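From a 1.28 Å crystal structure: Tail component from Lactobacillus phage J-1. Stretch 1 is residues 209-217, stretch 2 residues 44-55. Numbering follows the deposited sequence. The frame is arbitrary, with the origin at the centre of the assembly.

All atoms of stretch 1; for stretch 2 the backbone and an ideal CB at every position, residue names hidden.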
ATOM      1  N   TRP A 209       6.162  -7.366   2.997  1.00 11.31           N
ATOM      2  CA  TRP A 209       5.128  -6.405   2.628  1.00 10.61           C
ATOM      3  C   TRP A 209       4.132  -6.269   3.750  1.00 10.94           C
ATOM      4  O   TRP A 209       3.922  -7.228   4.506  1.00 11.07           O
ATOM      5  CB  TRP A 209       4.417  -6.826   1.319  1.00 11.21           C
ATOM      6  CG  TRP A 209       3.647  -8.114   1.422  1.00 11.28           C
ATOM      7  CD1 TRP A 209       4.131  -9.374   1.231  1.00 13.57           C
ATOM      8  CD2 TRP A 209       2.254  -8.262   1.733  1.00 10.84           C
ATOM      9  NE1 TRP A 209       3.132 -10.300   1.414  1.00 12.82           N
ATOM     10  CE2 TRP A 209       1.971  -9.643   1.730  1.00 13.49           C
ATOM     11  CE3 TRP A 209       1.213  -7.364   2.035  1.00 11.39           C
ATOM     12  CZ2 TRP A 209       0.690 -10.151   1.983  1.00 13.63           C
ATOM     13  CZ3 TRP A 209      -0.045  -7.870   2.321  1.00 12.65           C
ATOM     14  CH2 TRP A 209      -0.305  -9.245   2.241  1.00 13.80           C
ATOM     15  N   THR A 210       3.499  -5.094   3.829  1.00  9.97           N
ATOM     16  CA  THR A 210       2.406  -4.835   4.759  1.00  9.59           C
ATOM     17  C   THR A 210       1.346  -4.016   4.051  1.00 10.70           C
ATOM     18  O   THR A 210       1.677  -3.048   3.362  1.00 11.23           O
ATOM     19  CB  THR A 210       2.876  -4.027   5.992  1.00 10.59           C
ATOM     20  OG1 THR A 210       3.830  -4.789   6.740  1.00 11.38           O
ATOM     21  CG2 THR A 210       1.706  -3.647   6.936  1.00 11.28           C
ATOM     22  N   ALA A 211       0.068  -4.362   4.265  1.00  9.42           N
ATOM     23  CA  ALA A 211      -1.083  -3.564   3.833  1.00  9.07           C
ATOM     24  C   ALA A 211      -1.814  -3.113   5.118  1.00  9.44           C
ATOM     25  O   ALA A 211      -2.083  -3.973   5.979  1.00 10.28           O
ATOM     26  CB  ALA A 211      -1.996  -4.385   2.949  1.00  9.56           C
ATOM     27  N   TRP A 212      -2.108  -1.810   5.262  1.00  9.43           N
ATOM     28  CA  TRP A 212      -2.696  -1.282   6.492  1.00  9.24           C
ATOM     29  C   TRP A 212      -3.849  -0.377   6.111  1.00  9.82           C
ATOM     30  O   TRP A 212      -3.724   0.451   5.210  1.00  9.26           O
ATOM     31  CB  TRP A 212      -1.604  -0.541   7.288  1.00  9.34           C
ATOM     32  CG  TRP A 212      -2.019   0.115   8.568  1.00  9.19           C
ATOM     33  CD1 TRP A 212      -2.777  -0.427   9.578  1.00 10.78           C
ATOM     34  CD2 TRP A 212      -1.670   1.435   8.989  1.00  8.49           C
ATOM     35  NE1 TRP A 212      -2.899   0.473  10.618  1.00  9.99           N
ATOM     36  CE2 TRP A 212      -2.229   1.631  10.275  1.00  9.83           C
ATOM     37  CE3 TRP A 212      -0.954   2.487   8.390  1.00  9.12           C
ATOM     38  CZ2 TRP A 212      -2.045   2.815  10.996  1.00 10.00           C
ATOM     39  CZ3 TRP A 212      -0.791   3.667   9.103  1.00  9.78           C
ATOM     40  CH2 TRP A 212      -1.349   3.836  10.376  1.00 10.46           C
ATOM     41  N   PHE A 213      -4.980  -0.503   6.842  1.00  9.22           N
ATOM     42  CA  PHE A 213      -6.212   0.197   6.503  1.00  8.76           C
ATOM     43  C   PHE A 213      -6.812   0.939   7.705  1.00 10.04           C
ATOM     44  O   PHE A 213      -7.867   0.565   8.222  1.00 10.80           O
ATOM     45  CB  PHE A 213      -7.229  -0.800   5.956  1.00 10.23           C
ATOM     46  CG  PHE A 213      -6.793  -1.517   4.716  1.00  9.90           C
ATOM     47  CD1 PHE A 213      -6.037  -2.690   4.793  1.00 10.66           C
ATOM     48  CD2 PHE A 213      -7.085  -1.003   3.470  1.00 10.73           C
ATOM     49  CE1 PHE A 213      -5.639  -3.358   3.639  1.00 11.70           C
ATOM     50  CE2 PHE A 213      -6.660  -1.660   2.314  1.00 12.41           C
ATOM     51  CZ  PHE A 213      -5.931  -2.825   2.411  1.00 10.97           C
ATOM     52  N   PRO A 214      -6.177   2.021   8.147  1.00  9.06           N
ATOM     53  CA  PRO A 214      -6.675   2.728   9.336  1.00  9.60           C
ATOM     54  C   PRO A 214      -7.723   3.809   9.101  1.00 11.74           C
ATOM     55  O   PRO A 214      -7.798   4.434   8.040  1.00 11.27           O
ATOM     56  CB  PRO A 214      -5.402   3.384   9.899  1.00 10.22           C
ATOM     57  CG  PRO A 214      -4.601   3.705   8.626  1.00 11.22           C
ATOM     58  CD  PRO A 214      -4.842   2.523   7.730  1.00  9.99           C
ATOM     59  N   GLY A 215      -8.485   4.053  10.164  1.00 11.18           N
ATOM     60  CA  GLY A 215      -9.303   5.244  10.334  1.00 12.15           C
ATOM     61  C   GLY A 215      -8.655   6.121  11.395  1.00 13.34           C
ATOM     62  O   GLY A 215      -7.672   5.723  12.026  1.00 13.39           O
ATOM     63  N   PHE A 216      -9.172   7.326  11.594  1.00 11.26           N
ATOM     64  CA  PHE A 216      -8.582   8.212  12.596  1.00 11.64           C
ATOM     65  C   PHE A 216      -9.609   8.538  13.658  1.00 15.48           C
ATOM     66  O   PHE A 216     -10.676   9.084  13.349  1.00 15.06           O
ATOM     67  CB  PHE A 216      -8.122   9.540  11.969  1.00 12.24           C
ATOM     68  CG  PHE A 216      -7.358  10.384  12.967  1.00 12.06           C
ATOM     69  CD1 PHE A 216      -6.041  10.086  13.290  1.00 12.71           C
ATOM     70  CD2 PHE A 216      -7.977  11.420  13.643  1.00 12.82           C
ATOM     71  CE1 PHE A 216      -5.349  10.823  14.249  1.00 13.18           C
ATOM     72  CE2 PHE A 216      -7.275  12.168  14.591  1.00 14.76           C
ATOM     73  CZ  PHE A 216      -5.973  11.843  14.906  1.00 13.33           C
ATOM     74  N   SER A 217      -9.253   8.288  14.934  1.00 15.04           N
ATOM     75  CA  SER A 217     -10.064   8.671  16.100  1.00 15.67           C
ATOM     76  C   SER A 217     -11.507   8.170  15.945  1.00 18.52           C
ATOM     77  O   SER A 217     -11.677   7.030  15.489  1.00 19.59           O
ATOM     78  CB  SER A 217      -9.986  10.189  16.271  1.00 15.04           C
ATOM     79  OG  SER A 217     -10.643  10.604  17.460  1.00 16.98           O
ATOM     80  N   UNK A  44       1.817  15.521  15.128  1.00 12.97           N
ATOM     81  CA  UNK A  44       1.208  15.725  16.435  1.00 13.94           C
ATOM     82  C   UNK A  44       0.341  14.573  16.902  1.00 14.65           C
ATOM     83  O   UNK A  44      -0.468  14.731  17.819  1.00 16.72           O
ATOM     84  CB  UNK A  44       0.368  17.004  16.412  1.00 13.94           C
ATOM     85  N   UNK A  45       0.506  13.401  16.284  1.00 12.66           N
ATOM     86  CA  UNK A  45      -0.289  12.228  16.629  1.00 12.78           C
ATOM     87  C   UNK A  45       0.511  11.251  17.467  1.00 13.95           C
ATOM     88  O   UNK A  45       1.747  11.251  17.467  1.00 14.15           O
ATOM     89  CB  UNK A  45      -0.800  11.536  15.364  1.00 12.78           C
ATOM     90  N   UNK A  46      -0.219  10.342  18.125  1.00 13.11           N
ATOM     91  CA  UNK A  46       0.416   9.247  18.839  1.00 13.83           C
ATOM     92  C   UNK A  46       0.660   8.100  17.851  1.00 13.75           C
ATOM     93  O   UNK A  46       0.222   8.144  16.681  1.00 13.44           O
ATOM     94  CB  UNK A  46      -0.443   8.789  20.020  1.00 13.83           C
ATOM     95  N   UNK A  47       1.392   7.071  18.300  1.00 13.36           N
ATOM     96  CA  UNK A  47       1.815   5.995  17.433  1.00 12.92           C
ATOM     97  C   UNK A  47       0.697   5.313  16.681  1.00 13.09           C
ATOM     98  O   UNK A  47      -0.347   5.015  17.237  1.00 13.44           O
ATOM     99  CB  UNK A  47       2.570   4.950  18.257  1.00 12.92           C
ATOM    100  N   UNK A  48       0.985   4.976  15.415  1.00 11.37           N
ATOM    101  CA  UNK A  48       0.060   4.207  14.581  1.00 11.56           C
ATOM    102  C   UNK A  48      -0.271   2.869  15.244  1.00 13.39           C
ATOM    103  O   UNK A  48       0.628   2.221  15.799  1.00 13.85           O
ATOM    104  CB  UNK A  48       0.655   3.978  13.190  1.00 11.56           C
ATOM    105  N   UNK A  49      -1.514   2.419  15.118  1.00 11.99           N
ATOM    106  CA  UNK A  49      -1.935   1.127  15.667  1.00 11.81           C
ATOM    107  C   UNK A  49      -2.449   0.234  14.555  1.00 12.73           C
ATOM    108  O   UNK A  49      -3.193   0.679  13.669  1.00 11.51           O
ATOM    109  CB  UNK A  49      -3.011   1.312  16.739  1.00 11.81           C
ATOM    110  N   UNK A  50      -2.058  -1.038  14.622  1.00 11.75           N
ATOM    111  CA  UNK A  50      -2.530  -2.078  13.720  1.00 11.41           C
ATOM    112  C   UNK A  50      -3.378  -3.013  14.572  1.00 13.51           C
ATOM    113  O   UNK A  50      -2.845  -3.689  15.451  1.00 13.39           O
ATOM    114  CB  UNK A  50      -1.378  -2.814  13.032  1.00 11.41           C
ATOM    115  N   UNK A  51      -4.703  -2.958  14.398  1.00 11.55           N
ATOM    116  CA  UNK A  51      -5.607  -3.798  15.189  1.00 12.17           C
ATOM    117  C   UNK A  51      -6.884  -4.032  14.440  1.00 13.04           C
ATOM    118  O   UNK A  51      -7.252  -3.266  13.557  1.00 13.13           O
ATOM    119  CB  UNK A  51      -5.905  -3.164  16.549  1.00 12.17           C
ATOM    120  N   UNK A  52      -7.595  -5.051  14.869  1.00 13.59           N
ATOM    121  CA  UNK A  52      -8.889  -5.376  14.308  1.00 13.78           C
ATOM    122  C   UNK A  52      -8.835  -6.365  13.165  1.00 14.51           C
ATOM    123  O   UNK A  52      -7.773  -6.710  12.657  1.00 14.99           O
ATOM    124  CB  UNK A  52      -9.575  -4.094  13.832  1.00 13.78           C
ATOM    125  N   UNK A  53     -10.014  -6.834  12.743  1.00 14.54           N
ATOM    126  CA  UNK A  53     -10.081  -7.883  11.725  1.00 14.79           C
ATOM    127  C   UNK A  53     -10.360  -7.371  10.314  1.00 14.74           C
ATOM    128  O   UNK A  53     -10.743  -6.222  10.098  1.00 13.16           O
ATOM    129  CB  UNK A  53     -11.163  -8.893  12.111  1.00 14.79           C
ATOM    130  N   UNK A  54     -10.248  -8.291   9.363  1.00 14.34           N
ATOM    131  CA  UNK A  54     -10.784  -8.155   8.022  1.00 13.41           C
ATOM    132  C   UNK A  54     -11.937  -9.131   7.937  1.00 15.64           C
ATOM    133  O   UNK A  54     -11.783 -10.279   8.372  1.00 16.79           O
ATOM    134  CB  UNK A  54      -9.730  -8.416   6.945  1.00 13.41           C
ATOM    135  N   UNK A  55     -13.031  -8.710   7.335  1.00 13.81           N
ATOM    136  CA  UNK A  55     -14.109  -9.644   7.017  1.00 14.72           C
ATOM    137  C   UNK A  55     -14.002 -10.026   5.548  1.00 15.39           C
ATOM    138  O   UNK A  55     -13.652  -9.174   4.726  1.00 16.25           O
ATOM    139  CB  UNK A  55     -15.479  -9.038   7.326  1.00 14.72           C
TER

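Stretch 2 crosses the aromatic side chains of stretch 1, with W212 at the middle of the contact and the rings of F216 and F213 towards its two ends. At position 44, phi and psi of 73° and 17° favour glycine by themselves, and nothing of stretch 1 lies near the ideal CB; the residue is G44.

Position 45 points its CA-to-CB bond toward stretch 1, and the ideal CB lies 4.7 Å from F216 CE1. The neighbour is a phenyl ring, with no charge and no hydrogen-bonding group, so an aliphatic side chain or a medium-sized polar one could suit. The deposited residue is N45, chi1 in the m well, whose side chain packs against the F216 ring. The orientation of its amide is uncertain, so the contact is best read as simple packing.

Positions 46 and 47 are out of reach of stretch 1, which places no restriction on them. They are D46 and A47.

At position 48 CA-to-CB points toward stretch 1, and the ideal CB sits a tight 3.5 Å from W212 CH2, at the far end of the indole. A side chain here has to lead off past the six-membered ring; small residues, or longer ones that bend aside, would fit, polar or apolar. It is N48, which takes chi1 of -60° and packs CG 3.5 Å from W212 CH2, while its ND2 is hydrogen-bonded elsewhere in the structure.

Position 49 turns its CB away, so stretch 1 says little about the side chain, and phi and psi of -121° and 138° suit a beta-branched residue among others. V49 is found there. Its part in the contact is played by the backbone: W212 NE1 donates a hydrogen bond to V49 O, at 3.1 Å and an N-H...O angle of 140°. The carbonyl lies at the indole edge, near the ring plane.

At position 50 CB points sideways, 4.4 Å from W212 NE1, leaving an extended chain free to run beside the indole. Methionine, glutamine, lysine or arginine could all supply the methylenes. The residue is Q50. Its CG lies 4.3 Å from the centroid of the five-membered ring of W212, an off-centre CH-pi contact, and OE1 approaches T210 CG2 at 4.4 Å.

Position 51 points away and could hold many residues; it is S51. At position 52, phi and psi of 92° and 171° would jam a CB against the preceding carbonyl oxygen, which calls for glycine, and G52 is present. Position 53, with phi of -99°, is out of reach and is P53.

Position 54 has a sideways CB with nothing of stretch 1 within 5.5 Å, so only a long or aromatic side chain could reach the F213 ring. F54 does so: F54 CE1 lies 3.6 Å from F213 CD1, with the two ring planes at 89°. Position 55 has room for a CB, so G55 is not required by stretch 1.

Stretch 2 (44-55) GNDANVQSGPFG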
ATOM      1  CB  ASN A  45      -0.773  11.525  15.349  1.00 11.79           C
ATOM      2  CG  ASN A  45      -1.714  12.387  14.525  1.00 12.15           C
ATOM      3  OD1 ASN A  45      -2.658  13.051  15.034  1.00 15.71           O
ATOM      4  ND2 ASN A  45      -1.509  12.403  13.248  1.00 11.20           N
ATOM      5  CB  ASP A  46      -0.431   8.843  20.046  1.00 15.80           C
ATOM      6  CG  ASP A  46      -0.481   9.968  21.073  1.00 25.60           C
ATOM      7  OD1 ASP A  46       0.561  10.643  21.267  1.00 25.61           O
ATOM      8  OD2 ASP A  46      -1.577  10.244  21.584  1.00 30.90           O
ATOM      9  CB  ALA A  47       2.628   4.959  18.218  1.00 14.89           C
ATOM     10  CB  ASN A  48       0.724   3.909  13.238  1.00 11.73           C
ATOM     11  CG  ASN A  48       1.120   5.140  12.461  1.00 11.21           C
ATOM     12  OD1 ASN A  48       0.493   6.200  12.595  1.00 11.43           O
ATOM     13  ND2 ASN A  48       2.156   5.009  11.630  1.00 11.93           N
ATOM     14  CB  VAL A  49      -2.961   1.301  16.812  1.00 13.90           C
ATOM     15  CG1 VAL A  49      -3.465  -0.064  17.309  1.00 14.27           C
ATOM     16  CG2 VAL A  49      -2.325   2.062  17.980  1.00 14.44           C
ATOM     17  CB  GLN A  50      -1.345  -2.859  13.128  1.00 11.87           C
ATOM     18  CG  GLN A  50      -0.356  -1.978  12.371  1.00 11.83           C
ATOM     19  CD  GLN A  50       0.910  -2.702  12.013  1.00 12.23           C
ATOM     20  OE1 GLN A  50       0.904  -3.683  11.270  1.00 12.15           O
ATOM     21  NE2 GLN A  50       2.033  -2.225  12.538  1.00 13.03           N
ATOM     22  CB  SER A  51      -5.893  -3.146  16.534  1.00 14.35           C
ATOM     23  OG  SER A  51      -6.845  -2.109  16.405  1.00 15.37           O
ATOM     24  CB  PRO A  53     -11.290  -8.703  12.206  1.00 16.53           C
ATOM     25  CG  PRO A  53     -12.205  -7.677  12.728  1.00 17.85           C
ATOM     26  CD  PRO A  53     -11.341  -6.581  13.343  1.00 15.72           C
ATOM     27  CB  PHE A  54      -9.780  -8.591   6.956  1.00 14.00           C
ATOM     28  CG  PHE A  54      -8.577  -7.699   6.816  1.00 13.42           C
ATOM     29  CD1 PHE A  54      -8.584  -6.636   5.918  1.00 14.34           C
ATOM     30  CD2 PHE A  54      -7.423  -7.943   7.553  1.00 13.68           C
ATOM     31  CE1 PHE A  54      -7.465  -5.803   5.799  1.00 13.80           C
ATOM     32  CE2 PHE A  54      -6.308  -7.124   7.430  1.00 13.65           C
ATOM     33  CZ  PHE A  54      -6.328  -6.066   6.544  1.00 12.90           C
TER
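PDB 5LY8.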